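Local structure of exoribonuclease II, mitochondrial (Candida glabrata, 6F3H) at residues N300-G305 / V332-C337; L614-C619 / Y693-S698; G630-Y635 / P680-H685. The protein degrades RNA from the 3' end as the RNB-family exoribonuclease component of the mitochondrial RNA degradosome, mtEXO. The protein carries 1 engineered substitution. All blocks are in the same frame, centred on the assembly; numbering follows the deposited sequence.

Interaction 1: N300-G305 / V332-C337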
loop_
_atom_site.group_PDB
_atom_site.type_symbol
_atom_site.label_atom_id
_atom_site.label_comp_id
_atom_site.label_asym_id
_atom_site.label_seq_id
_atom_site.Cartn_x
_atom_site.Cartn_y
_atom_site.Cartn_z
ATOM N N ASN A 300 2.594 21.908 -12.252
ATOM C CA ASN A 300 3.018 20.533 -12.153
ATOM C C ASN A 300 2.879 20.026 -10.726
ATOM O O ASN A 300 2.237 18.999 -10.485
ATOM C CB ASN A 300 4.444 20.438 -12.658
ATOM C CG ASN A 300 4.949 19.049 -12.664
ATOM O OD1 ASN A 300 4.364 18.164 -13.269
ATOM N ND2 ASN A 300 6.063 18.837 -11.993
ATOM N N ASP A 301 3.448 20.747 -9.761
ATOM C CA ASP A 301 3.311 20.319 -8.381
ATOM C C ASP A 301 1.851 20.238 -7.951
ATOM O O ASP A 301 1.535 19.520 -7.005
ATOM C CB ASP A 301 4.105 21.255 -7.462
ATOM C CG ASP A 301 5.602 20.956 -7.475
ATOM O OD1 ASP A 301 5.944 19.812 -7.807
ATOM O OD2 ASP A 301 6.440 21.818 -7.127
ATOM N N TYR A 302 0.940 20.924 -8.629
ATOM C CA TYR A 302 -0.459 20.767 -8.250
ATOM C C TYR A 302 -1.064 19.496 -8.841
ATOM O O TYR A 302 -1.641 18.691 -8.111
ATOM C CB TYR A 302 -1.261 22.001 -8.667
ATOM C CG TYR A 302 -2.608 22.114 -7.986
ATOM C CD1 TYR A 302 -2.751 22.760 -6.766
ATOM C CD2 TYR A 302 -3.737 21.554 -8.556
ATOM C CE1 TYR A 302 -3.993 22.844 -6.139
ATOM C CE2 TYR A 302 -4.977 21.633 -7.943
ATOM C CZ TYR A 302 -5.101 22.274 -6.741
ATOM O OH TYR A 302 -6.345 22.334 -6.154
ATOM N N ALA A 303 -0.912 19.285 -10.154
ATOM C CA ALA A 303 -1.473 18.100 -10.809
ATOM C C ALA A 303 -0.940 16.812 -10.207
ATOM O O ALA A 303 -1.664 15.812 -10.119
ATOM C CB ALA A 303 -1.170 18.126 -12.300
ATOM N N ALA A 304 0.341 16.797 -9.844
ATOM C CA ALA A 304 0.966 15.641 -9.237
ATOM C C ALA A 304 0.486 15.374 -7.823
ATOM O O ALA A 304 0.707 14.274 -7.316
ATOM C CB ALA A 304 2.463 15.845 -9.234
ATOM N N GLY A 305 -0.186 16.326 -7.188
ATOM C CA GLY A 305 -0.662 16.159 -5.828
ATOM C C GLY A 305 0.319 16.532 -4.742
ATOM O O GLY A 305 0.093 16.181 -3.579
ATOM N N VAL A 332 -11.223 24.660 -9.838
ATOM C CA VAL A 332 -9.780 24.482 -9.881
ATOM C C VAL A 332 -9.485 23.071 -9.424
ATOM O O VAL A 332 -9.569 22.775 -8.228
ATOM C CB VAL A 332 -9.070 25.506 -8.994
ATOM C CG1 VAL A 332 -7.605 25.162 -8.810
ATOM C CG2 VAL A 332 -9.252 26.901 -9.558
ATOM N N THR A 333 -9.099 22.219 -10.374
ATOM C CA THR A 333 -8.896 20.793 -10.170
ATOM C C THR A 333 -7.569 20.413 -10.788
ATOM O O THR A 333 -7.110 21.041 -11.737
ATOM C CB THR A 333 -10.020 19.959 -10.821
ATOM O OG1 THR A 333 -9.936 20.043 -12.253
ATOM C CG2 THR A 333 -11.373 20.456 -10.418
ATOM N N ARG A 334 -6.982 19.339 -10.283
ATOM C CA ARG A 334 -5.703 18.909 -10.824
ATOM C C ARG A 334 -5.805 18.684 -12.317
ATOM O O ARG A 334 -4.905 19.067 -13.064
ATOM C CB ARG A 334 -5.267 17.624 -10.148
ATOM C CG ARG A 334 -5.563 17.581 -8.668
ATOM C CD ARG A 334 -4.325 17.412 -7.859
ATOM N NE ARG A 334 -3.721 16.125 -8.119
ATOM C CZ ARG A 334 -3.974 15.038 -7.408
ATOM N NH1 ARG A 334 -4.828 15.116 -6.390
ATOM N NH2 ARG A 334 -3.382 13.881 -7.723
ATOM N N SER A 335 -6.898 18.055 -12.763
ATOM C CA SER A 335 -7.142 17.864 -14.191
ATOM C C SER A 335 -7.015 19.163 -14.933
ATOM O O SER A 335 -6.521 19.210 -16.066
ATOM C CB SER A 335 -8.523 17.287 -14.432
ATOM O OG SER A 335 -8.555 15.967 -13.968
ATOM N N LEU A 336 -7.477 20.227 -14.306
ATOM C CA LEU A 336 -7.476 21.504 -14.974
ATOM C C LEU A 336 -6.064 22.059 -15.025
ATOM O O LEU A 336 -5.637 22.580 -16.056
ATOM C CB LEU A 336 -8.435 22.428 -14.239
ATOM C CG LEU A 336 -9.081 23.483 -15.111
ATOM C CD1 LEU A 336 -10.137 22.790 -15.907
ATOM C CD2 LEU A 336 -9.666 24.540 -14.222
ATOM N N CYS A 337 -5.288 21.861 -13.961
ATOM C CA CYS A 337 -3.875 22.202 -14.026
ATOM C C CYS A 337 -3.155 21.340 -15.035
ATOM O O CYS A 337 -2.228 21.802 -15.706
ATOM C CB CYS A 337 -3.223 22.037 -12.669
ATOM S SG CYS A 337 -3.789 23.209 -11.480
#
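A Schellman motif closing helix 293-303 meets the capped first turn of helix 334-343 here, so that the C-terminal end of one helix lies against the N-terminal end of the next but one. Gly305 is the positive-phi residue of the motif. The backbones come closest at Ala303 and Arg334, whose CA atoms are 4.3 Å apart.

Arg334 supplies the polar link. Its CG stands anti to the carbonyl carbon, and bends at chi2 and chi3 fold the chain over the helix end, where NE donates to Ala303 O at 2.9 Å in an almost straight bond (171°). The acceptor lies in the guanidinium plane, whereas the nitrogen approaches from above the carbonyl plane, away from either lone pair. Gly305 CA lies 3.7 Å above one face of the guanidinium, toward its rim. The positive charge at the C-terminal end of the helix would probably interact favourably with its dipole, and NH2 reaches onward in a weak bond to His748.

Tyr302, with CG anti to the backbone N (chi1 -164°), brings its ring up to the start of the second helix. The ring edge meets Arg334 N, which itself donates to Asp821, while Val332 CG1 crosses near the hydroxyl end, with Ile317 of helix 311-322 touching both side chains. Cys337 turns its CB toward helix 293-303, and its sulfur makes an oblique sulfur-aromatic contact, SG lying 4.2 Å from the centroid of the Tyr302 ring. Alongside, Ala303 CB and Cys337 CB approach loosely, at 4.4 Å, where the two backbones run close.

Thr333 occupies the N-cap of the second helix, its side chain turned away from the first: OG1 accepts from Leu336 N at 3.2 Å.

Interaction 2: L614-C619 / Y693-S698. With nucleotides of chain C.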
loop_
_atom_site.group_PDB
_atom_site.type_symbol
_atom_site.label_atom_id
_atom_site.label_comp_id
_atom_site.label_asym_id
_atom_site.label_seq_id
_atom_site.Cartn_x
_atom_site.Cartn_y
_atom_site.Cartn_z
ATOM N N LEU A 614 0.436 -21.893 0.997
ATOM C CA LEU A 614 0.810 -22.945 1.916
ATOM C C LEU A 614 2.230 -22.751 2.406
ATOM O O LEU A 614 2.488 -22.796 3.609
ATOM C CB LEU A 614 0.663 -24.285 1.238
ATOM C CG LEU A 614 1.246 -25.328 2.186
ATOM C CD1 LEU A 614 0.451 -25.369 3.499
ATOM C CD2 LEU A 614 1.299 -26.673 1.504
ATOM N N THR A 615 3.147 -22.480 1.486
ATOM C CA THR A 615 4.530 -22.196 1.844
ATOM C C THR A 615 4.618 -21.110 2.887
ATOM O O THR A 615 5.395 -21.202 3.840
ATOM C CB THR A 615 5.272 -21.711 0.614
ATOM O OG1 THR A 615 5.044 -22.618 -0.463
ATOM C CG2 THR A 615 6.740 -21.574 0.906
ATOM N N ASN A 616 3.865 -20.037 2.680
ATOM C CA ASN A 616 3.934 -18.922 3.595
ATOM C C ASN A 616 3.325 -19.294 4.935
ATOM O O ASN A 616 3.842 -18.892 5.981
ATOM C CB ASN A 616 3.252 -17.721 2.970
ATOM C CG ASN A 616 4.066 -17.135 1.856
ATOM O OD1 ASN A 616 5.289 -17.098 1.931
ATOM N ND2 ASN A 616 3.400 -16.671 0.811
ATOM N N LYS A 617 2.257 -20.103 4.930
ATOM C CA LYS A 617 1.698 -20.569 6.195
ATOM C C LYS A 617 2.720 -21.375 6.971
ATOM O O LYS A 617 2.833 -21.240 8.192
ATOM C CB LYS A 617 0.453 -21.423 5.978
ATOM C CG LYS A 617 -0.810 -20.659 5.724
ATOM C CD LYS A 617 -2.002 -21.584 5.865
ATOM C CE LYS A 617 -2.180 -22.531 4.668
ATOM N NZ LYS A 617 -3.500 -23.242 4.730
ATOM N N LEU A 618 3.483 -22.219 6.286
ATOM C CA LEU A 618 4.377 -23.117 7.003
ATOM C C LEU A 618 5.562 -22.381 7.611
ATOM O O LEU A 618 5.990 -22.714 8.720
ATOM C CB LEU A 618 4.860 -24.219 6.076
ATOM C CG LEU A 618 3.744 -25.233 5.818
ATOM C CD1 LEU A 618 4.189 -26.315 4.856
ATOM C CD2 LEU A 618 3.229 -25.820 7.126
ATOM N N CYS A 619 6.110 -21.380 6.916
ATOM C CA CYS A 619 7.212 -20.642 7.529
ATOM C C CYS A 619 6.764 -19.887 8.754
ATOM O O CYS A 619 7.585 -19.597 9.632
ATOM C CB CYS A 619 7.859 -19.680 6.559
ATOM S SG CYS A 619 8.951 -20.514 5.497
ATOM N N TYR A 693 0.780 -16.148 9.184
ATOM C CA TYR A 693 1.134 -16.123 7.763
ATOM C C TYR A 693 2.382 -15.277 7.600
ATOM O O TYR A 693 2.376 -14.108 7.983
ATOM C CB TYR A 693 -0.012 -15.545 6.943
ATOM C CG TYR A 693 0.124 -15.658 5.448
ATOM C CD1 TYR A 693 -0.199 -16.841 4.800
ATOM C CD2 TYR A 693 0.487 -14.564 4.671
ATOM C CE1 TYR A 693 -0.108 -16.955 3.429
ATOM C CE2 TYR A 693 0.572 -14.663 3.293
ATOM C CZ TYR A 693 0.272 -15.866 2.677
ATOM O OH TYR A 693 0.351 -15.992 1.306
ATOM N N LEU A 694 3.444 -15.847 7.043
ATOM C CA LEU A 694 4.723 -15.157 6.939
ATOM C C LEU A 694 5.234 -15.312 5.520
ATOM O O LEU A 694 5.511 -16.430 5.086
ATOM C CB LEU A 694 5.722 -15.725 7.949
ATOM C CG LEU A 694 7.112 -15.091 8.021
ATOM C CD1 LEU A 694 7.447 -14.775 9.453
ATOM C CD2 LEU A 694 8.189 -15.994 7.447
ATOM N N THR A 695 5.368 -14.201 4.800
ATOM C CA THR A 695 5.570 -14.255 3.358
ATOM C C THR A 695 7.053 -14.373 3.050
ATOM O O THR A 695 7.849 -13.538 3.479
ATOM C CB THR A 695 4.982 -13.025 2.659
ATOM O OG1 THR A 695 5.675 -11.851 3.087
ATOM C CG2 THR A 695 3.514 -12.882 2.968
ATOM N N VAL A 696 7.410 -15.406 2.284
ATOM C CA VAL A 696 8.793 -15.716 1.939
ATOM C C VAL A 696 8.934 -15.963 0.442
ATOM O O VAL A 696 10.045 -16.075 -0.087
ATOM C CB VAL A 696 9.257 -16.941 2.721
ATOM C CG1 VAL A 696 9.579 -16.566 4.138
ATOM C CG2 VAL A 696 8.153 -17.946 2.695
ATOM N N THR A 697 7.807 -16.080 -0.245
ATOM C CA THR A 697 7.801 -16.483 -1.635
ATOM C C THR A 697 8.276 -15.409 -2.595
ATOM O O THR A 697 8.513 -15.727 -3.763
ATOM C CB THR A 697 6.389 -16.879 -2.008
ATOM O OG1 THR A 697 5.510 -15.780 -1.746
ATOM C CG2 THR A 697 5.964 -18.045 -1.168
ATOM N N SER A 698 8.395 -14.154 -2.168
ATOM C CA SER A 698 8.747 -13.063 -3.079
ATOM C C SER A 698 9.809 -12.156 -2.489
ATOM O O SER A 698 9.597 -10.963 -2.306
ATOM C CB SER A 698 7.504 -12.254 -3.417
ATOM O OG SER A 698 6.417 -13.118 -3.509
ATOM P P A C 5 2.919 -14.804 -4.347
ATOM O OP1 A C 5 4.127 -15.508 -3.860
ATOM O OP2 A C 5 2.556 -13.490 -3.745
ATOM O "O5'" A C 5 3.129 -14.566 -5.895
ATOM C "C5'" A C 5 3.396 -15.671 -6.733
ATOM C "C4'" A C 5 3.187 -15.350 -8.185
ATOM O "O4'" A C 5 1.796 -15.030 -8.428
ATOM C "C3'" A C 5 3.944 -14.152 -8.729
ATOM O "O3'" A C 5 5.274 -14.474 -9.070
ATOM C "C2'" A C 5 3.105 -13.768 -9.931
ATOM O "O2'" A C 5 3.344 -14.665 -11.005
ATOM C "C1'" A C 5 1.703 -14.014 -9.390
ATOM N N9 A C 5 1.231 -12.822 -8.703
ATOM C C8 A C 5 1.304 -12.493 -7.372
ATOM N N7 A C 5 0.822 -11.308 -7.096
ATOM C C5 A C 5 0.437 -10.850 -8.343
ATOM C C6 A C 5 -0.160 -9.658 -8.751
ATOM N N6 A C 5 -0.476 -8.669 -7.906
ATOM N N1 A C 5 -0.412 -9.535 -10.079
ATOM C C2 A C 5 -0.090 -10.534 -10.920
ATOM N N3 A C 5 0.473 -11.712 -10.660
ATOM C C4 A C 5 0.699 -11.775 -9.341
ATOM P P U C 4 -0.835 -13.443 -0.961
ATOM O OP1 U C 4 0.295 -13.929 -0.146
ATOM O OP2 U C 4 -0.970 -12.005 -1.255
ATOM O "O5'" U C 4 -0.697 -14.169 -2.342
ATOM C "C5'" U C 4 -0.830 -15.566 -2.398
ATOM C "C4'" U C 4 -0.722 -15.994 -3.809
ATOM O "O4'" U C 4 -1.926 -15.607 -4.514
ATOM C "C3'" U C 4 0.373 -15.301 -4.579
ATOM O "O3'" U C 4 1.664 -15.798 -4.303
ATOM C "C2'" U C 4 -0.094 -15.468 -6.013
ATOM O "O2'" U C 4 0.145 -16.789 -6.470
ATOM C "C1'" U C 4 -1.604 -15.278 -5.850
ATOM N N1 U C 4 -2.002 -13.876 -6.114
ATOM C C2 U C 4 -2.310 -13.578 -7.425
ATOM O O2 U C 4 -2.289 -14.408 -8.314
ATOM N N3 U C 4 -2.663 -12.281 -7.660
ATOM C C4 U C 4 -2.722 -11.274 -6.725
ATOM O O4 U C 4 -3.063 -10.151 -7.109
ATOM C C5 U C 4 -2.378 -11.653 -5.382
ATOM C C6 U C 4 -2.036 -12.911 -5.127
#
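Hydrogen bonds centred on the amide of Asn616 tie helix 603-625 to the RNA-binding loop 693-698 of the RNB domain. Asn616 OD1 accepts from Val696 N at 2.7 Å, the donor standing above the carbonyl plane, and takes a second, weak bond from Thr697 N. On the other branch ND2 donates close to the amide plane to Tyr693 OH, 3.2 Å away, and weakly to Thr697 OG1. One main-chain bond joins in: Leu694 N donates to Asn616 O at 3.2 Å. With CG anti to the carbonyl carbon (chi1 -72°), the amide reaches across the loop and meets it with both its polar atoms.

The aromatic contact uses the same side chain. Asn616 CB lies over one face of the Tyr693 ring, 3.8 Å from its centroid in a CH-pi contact, and the amide plane is steeply turned, 74° from the ring. Lys617 CG comes up to the ring edge, while its NZ forms a salt bridge with Asp567.

Apolar contacts continue along the helix, where Cys619 CB packs on Leu694 CD2 at 3.8 Å and its SG on Val696 CG2.

Toward the RNA, Tyr693 OH donates to OP1 of U4 of chain C at 2.5 Å, and Thr697 OG1 donates to OP1 of A5 of chain C, also at 2.5 Å. Thr697 is near Asp410, a magnesium ligand. Asn616 ND2 donates to both hydroxyl oxygens, weakly to that of Thr697, which is consistent with their protons being left for the phosphates and with Asn616 acting as a second-shell residue that orients the contacts to two successive phosphates.

Interaction 3: G630-Y635 / P680-H685. With nucleotides of chain C.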
loop_
_atom_site.group_PDB
_atom_site.type_symbol
_atom_site.label_atom_id
_atom_site.label_comp_id
_atom_site.label_asym_id
_atom_site.label_seq_id
_atom_site.Cartn_x
_atom_site.Cartn_y
_atom_site.Cartn_z
ATOM N N GLY A 630 10.339 -12.585 12.718
ATOM C CA GLY A 630 9.930 -12.487 11.333
ATOM C C GLY A 630 8.853 -11.435 11.156
ATOM O O GLY A 630 8.186 -11.032 12.106
ATOM N N VAL A 631 8.665 -11.043 9.900
ATOM C CA VAL A 631 7.639 -10.093 9.500
ATOM C C VAL A 631 6.428 -10.874 9.025
ATOM O O VAL A 631 6.442 -11.449 7.936
ATOM C CB VAL A 631 8.137 -9.181 8.384
ATOM C CG1 VAL A 631 7.096 -8.131 8.104
ATOM C CG2 VAL A 631 9.478 -8.600 8.757
ATOM N N TYR A 632 5.359 -10.829 9.789
ATOM C CA TYR A 632 4.162 -11.566 9.439
ATOM C C TYR A 632 3.210 -10.649 8.705
ATOM O O TYR A 632 3.391 -9.437 8.679
ATOM C CB TYR A 632 3.489 -12.149 10.686
ATOM C CG TYR A 632 4.420 -12.994 11.524
ATOM C CD1 TYR A 632 5.459 -12.416 12.243
ATOM C CD2 TYR A 632 4.280 -14.380 11.572
ATOM C CE1 TYR A 632 6.329 -13.187 12.997
ATOM C CE2 TYR A 632 5.153 -15.169 12.323
ATOM C CZ TYR A 632 6.179 -14.566 13.041
ATOM O OH TYR A 632 7.070 -15.307 13.814
ATOM N N ARG A 633 2.188 -11.240 8.101
ATOM C CA ARG A 633 1.121 -10.492 7.471
ATOM C C ARG A 633 -0.163 -10.977 8.119
ATOM O O ARG A 633 -0.459 -12.174 8.083
ATOM C CB ARG A 633 1.088 -10.721 5.963
ATOM C CG ARG A 633 -0.261 -10.345 5.365
ATOM C CD ARG A 633 -0.298 -10.434 3.860
ATOM N NE ARG A 633 0.984 -10.100 3.273
ATOM C CZ ARG A 633 1.284 -10.322 2.001
ATOM N NH1 ARG A 633 0.376 -10.891 1.207
ATOM N NH2 ARG A 633 2.492 -9.995 1.538
ATOM N N CYS A 634 -0.932 -10.051 8.687
ATOM C CA CYS A 634 -2.035 -10.380 9.576
ATOM C C CYS A 634 -3.298 -9.729 9.068
ATOM O O CYS A 634 -3.263 -8.850 8.212
ATOM C CB CYS A 634 -1.767 -9.940 11.018
ATOM S SG CYS A 634 -0.055 -10.141 11.501
ATOM N N TYR A 635 -4.422 -10.185 9.605
ATOM C CA TYR A 635 -5.708 -9.605 9.256
ATOM C C TYR A 635 -6.618 -9.845 10.445
ATOM O O TYR A 635 -6.833 -11.001 10.823
ATOM C CB TYR A 635 -6.282 -10.221 7.976
ATOM C CG TYR A 635 -7.642 -9.679 7.594
ATOM C CD1 TYR A 635 -8.766 -10.033 8.312
ATOM C CD2 TYR A 635 -7.808 -8.813 6.526
ATOM C CE1 TYR A 635 -10.013 -9.536 8.004
ATOM C CE2 TYR A 635 -9.071 -8.303 6.212
ATOM C CZ TYR A 635 -10.169 -8.678 6.965
ATOM O OH TYR A 635 -11.444 -8.221 6.714
ATOM N N PRO A 680 5.280 -7.477 13.452
ATOM C CA PRO A 680 6.531 -8.102 13.886
ATOM C C PRO A 680 6.331 -9.341 14.733
ATOM O O PRO A 680 7.326 -9.949 15.140
ATOM C CB PRO A 680 7.186 -6.999 14.724
ATOM C CG PRO A 680 6.107 -5.946 14.937
ATOM C CD PRO A 680 4.822 -6.470 14.410
ATOM N N PHE A 681 5.098 -9.757 14.972
ATOM C CA PHE A 681 4.869 -10.977 15.718
ATOM C C PHE A 681 3.634 -11.656 15.169
ATOM O O PHE A 681 2.761 -10.997 14.594
ATOM C CB PHE A 681 4.717 -10.696 17.212
ATOM C CG PHE A 681 3.908 -9.495 17.501
ATOM C CD1 PHE A 681 2.529 -9.550 17.426
ATOM C CD2 PHE A 681 4.528 -8.293 17.844
ATOM C CE1 PHE A 681 1.769 -8.423 17.694
ATOM C CE2 PHE A 681 3.781 -7.163 18.112
ATOM C CZ PHE A 681 2.396 -7.226 18.038
ATOM N N PRO A 682 3.523 -12.969 15.342
ATOM C CA PRO A 682 2.432 -13.724 14.718
ATOM C C PRO A 682 1.062 -13.277 15.187
ATOM O O PRO A 682 0.814 -13.105 16.380
ATOM C CB PRO A 682 2.711 -15.155 15.166
ATOM C CG PRO A 682 3.579 -15.005 16.388
ATOM C CD PRO A 682 4.438 -13.844 16.089
ATOM N N LEU A 683 0.169 -13.108 14.228
ATOM C CA LEU A 683 -1.236 -12.854 14.464
ATOM C C LEU A 683 -1.967 -13.558 13.346
ATOM O O LEU A 683 -1.434 -13.663 12.235
ATOM C CB LEU A 683 -1.573 -11.360 14.446
ATOM C CG LEU A 683 -1.097 -10.644 15.690
ATOM C CD1 LEU A 683 -1.227 -9.167 15.512
ATOM C CD2 LEU A 683 -1.903 -11.132 16.870
ATOM N N PRO A 684 -3.160 -14.066 13.599
ATOM C CA PRO A 684 -3.869 -14.774 12.534
ATOM C C PRO A 684 -4.137 -13.856 11.347
ATOM O O PRO A 684 -4.552 -12.703 11.503
ATOM C CB PRO A 684 -5.172 -15.229 13.204
ATOM C CG PRO A 684 -5.246 -14.505 14.513
ATOM C CD PRO A 684 -3.852 -14.135 14.896
ATOM N N HIS A 685 -3.907 -14.392 10.150
ATOM C CA HIS A 685 -4.422 -13.795 8.925
ATOM C C HIS A 685 -5.735 -14.516 8.708
ATOM O O HIS A 685 -5.785 -15.601 8.131
ATOM C CB HIS A 685 -3.456 -13.945 7.760
ATOM C CG HIS A 685 -3.846 -13.142 6.558
ATOM N ND1 HIS A 685 -5.125 -13.161 6.042
ATOM C CD2 HIS A 685 -3.147 -12.271 5.795
ATOM C CE1 HIS A 685 -5.195 -12.354 5.001
ATOM N NE2 HIS A 685 -4.008 -11.800 4.831
ATOM P P A C 3 -4.368 -10.020 1.685
ATOM O OP1 A C 3 -3.305 -10.203 2.708
ATOM O OP2 A C 3 -4.319 -8.859 0.796
ATOM O "O5'" A C 3 -4.464 -11.303 0.745
ATOM C "C5'" A C 3 -4.524 -12.607 1.296
ATOM C "C4'" A C 3 -4.525 -13.673 0.227
ATOM O "O4'" A C 3 -5.774 -13.632 -0.510
ATOM C "C3'" A C 3 -3.445 -13.550 -0.842
ATOM O "O3'" A C 3 -2.200 -14.074 -0.424
ATOM C "C2'" A C 3 -4.066 -14.276 -2.025
ATOM O "O2'" A C 3 -3.974 -15.675 -1.887
ATOM C "C1'" A C 3 -5.530 -13.877 -1.873
ATOM N N9 A C 3 -5.738 -12.613 -2.559
ATOM C C8 A C 3 -5.617 -11.350 -2.061
ATOM N N7 A C 3 -5.831 -10.434 -2.957
ATOM C C5 A C 3 -6.081 -11.172 -4.088
ATOM C C6 A C 3 -6.381 -10.784 -5.375
ATOM N N6 A C 3 -6.479 -9.507 -5.732
ATOM N N1 A C 3 -6.569 -11.779 -6.272
ATOM C C2 A C 3 -6.468 -13.066 -5.882
ATOM N N3 A C 3 -6.187 -13.558 -4.685
ATOM C C4 A C 3 -6.007 -12.524 -3.862
ATOM P P G C 2 -7.223 -5.450 1.350
ATOM O OP1 G C 2 -5.985 -5.226 2.166
ATOM O OP2 G C 2 -7.406 -5.067 -0.081
ATOM O "O5'" G C 2 -7.608 -6.985 1.363
ATOM C "C5'" G C 2 -7.901 -7.634 2.583
ATOM C "C4'" G C 2 -8.032 -9.119 2.397
ATOM O "O4'" G C 2 -9.240 -9.432 1.673
ATOM C "C3'" G C 2 -6.941 -9.784 1.592
ATOM O "O3'" G C 2 -5.792 -9.997 2.376
ATOM C "C2'" G C 2 -7.616 -11.061 1.123
ATOM O "O2'" G C 2 -7.638 -12.039 2.145
ATOM C "C1'" G C 2 -9.042 -10.580 0.892
ATOM N N9 G C 2 -9.214 -10.153 -0.478
ATOM C C8 G C 2 -9.252 -8.833 -0.836
ATOM N N7 G C 2 -9.405 -8.700 -2.110
ATOM C C5 G C 2 -9.460 -10.007 -2.574
ATOM C C6 G C 2 -9.616 -10.460 -3.886
ATOM O O6 G C 2 -9.730 -9.726 -4.871
ATOM N N1 G C 2 -9.629 -11.869 -3.965
ATOM C C2 G C 2 -9.505 -12.757 -2.900
ATOM N N2 G C 2 -9.548 -14.086 -3.212
ATOM N N3 G C 2 -9.354 -12.318 -1.638
ATOM C C4 G C 2 -9.343 -10.950 -1.578
ATOM P P U C 4 -0.835 -13.443 -0.961
ATOM O OP1 U C 4 0.295 -13.929 -0.146
ATOM O OP2 U C 4 -0.970 -12.005 -1.255
ATOM O "O5'" U C 4 -0.697 -14.169 -2.342
ATOM C "C5'" U C 4 -0.830 -15.566 -2.398
ATOM C "C4'" U C 4 -0.722 -15.994 -3.809
ATOM O "O4'" U C 4 -1.926 -15.607 -4.514
ATOM C "C3'" U C 4 0.373 -15.301 -4.579
ATOM O "O3'" U C 4 1.664 -15.798 -4.303
ATOM C "C2'" U C 4 -0.094 -15.468 -6.013
ATOM O "O2'" U C 4 0.145 -16.789 -6.470
ATOM C "C1'" U C 4 -1.604 -15.278 -5.850
ATOM N N1 U C 4 -2.002 -13.876 -6.114
ATOM C C2 U C 4 -2.310 -13.578 -7.425
ATOM O O2 U C 4 -2.289 -14.408 -8.314
ATOM N N3 U C 4 -2.663 -12.281 -7.660
ATOM C C4 U C 4 -2.722 -11.274 -6.725
ATOM O O4 U C 4 -3.063 -10.151 -7.109
ATOM C C5 U C 4 -2.378 -11.653 -5.382
ATOM C C6 U C 4 -2.036 -12.911 -5.127
HETATM O O HOH W 1 0.669 -13.482 10.359
#
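One nearly straight hydrogen bond grips phosphate oxygen OP1 of A3 of chain C: His685 NE2 donates to it at 2.7 Å (171°). Arg633 CD also lies alongside that oxygen, without a bond from the guanidinium. Two neighbours flank the imidazole. Arg633 CG meets its edge at CD2, 3.5 Å away, and Tyr635 CB sits over one face, 3.9 Å from the ring centroid in a CH-pi contact. The phosphate would tend to stabilise a protonated histidine and nearby Arg633 to oppose it, but the charge of the histidine is not seen.

Arg633 and His685 extend side by side in the same direction, both with CG anti to the backbone N, so adjacent phosphates receive adjacent side chains. A bend at chi3 sends Arg633 NH1 to OP2 of U4 of chain C in a weak bond of 3.0 Å.

Between the backbones, Tyr635 N donates to Pro684 O at 3.2 Å along a carbonyl lone pair, within a single beta bridge pairing Tyr635 with His685. A water lies between Arg633 O and Leu683 O, where the main chains diverge.

The apolar half of the contact is a tyrosine laid on a proline. Pro682 N stands over the centre of the Tyr632 ring, and its CD makes a CH-pi contact 3.9 Å from the centroid. Next to it, Cys634 SG touches Leu683 CB at 3.5 Å.

Strand 632-634 pairs antiparallel with strand 677-679, from which segment 680-685 continues, and Arg633 shares a backbone bond with Tyr693. Phe623 and Gln624 of helix 603-625 pack on Tyr632, while Pro704 and Ile707 of helix 703-716 touch Val631.

How the interactions relate
Interactions 2 and 3 are buried and form one RNA-binding region of the RNB domain, their centres about 11 Å apart; interaction 1 is partly buried, its centre about 41 Å from that of interaction 2 and about 39 Å from that of interaction 3, on the opposite side of the chain's centre. Interactions 2 and 3 join directly, Tyr693 O lying 2.9 Å from Arg633 N, probably hydrogen-bonded. Along the chain, interaction 3 is nested within the loop that interaction 2 closes. Between them, hydroxyls, an imidazole and a guanidinium address three consecutive phosphates. In interaction 1, by contrast, the arginine binds one main-chain carbonyl, Ala303 O, where two helix ends meet, away from RNA and metal.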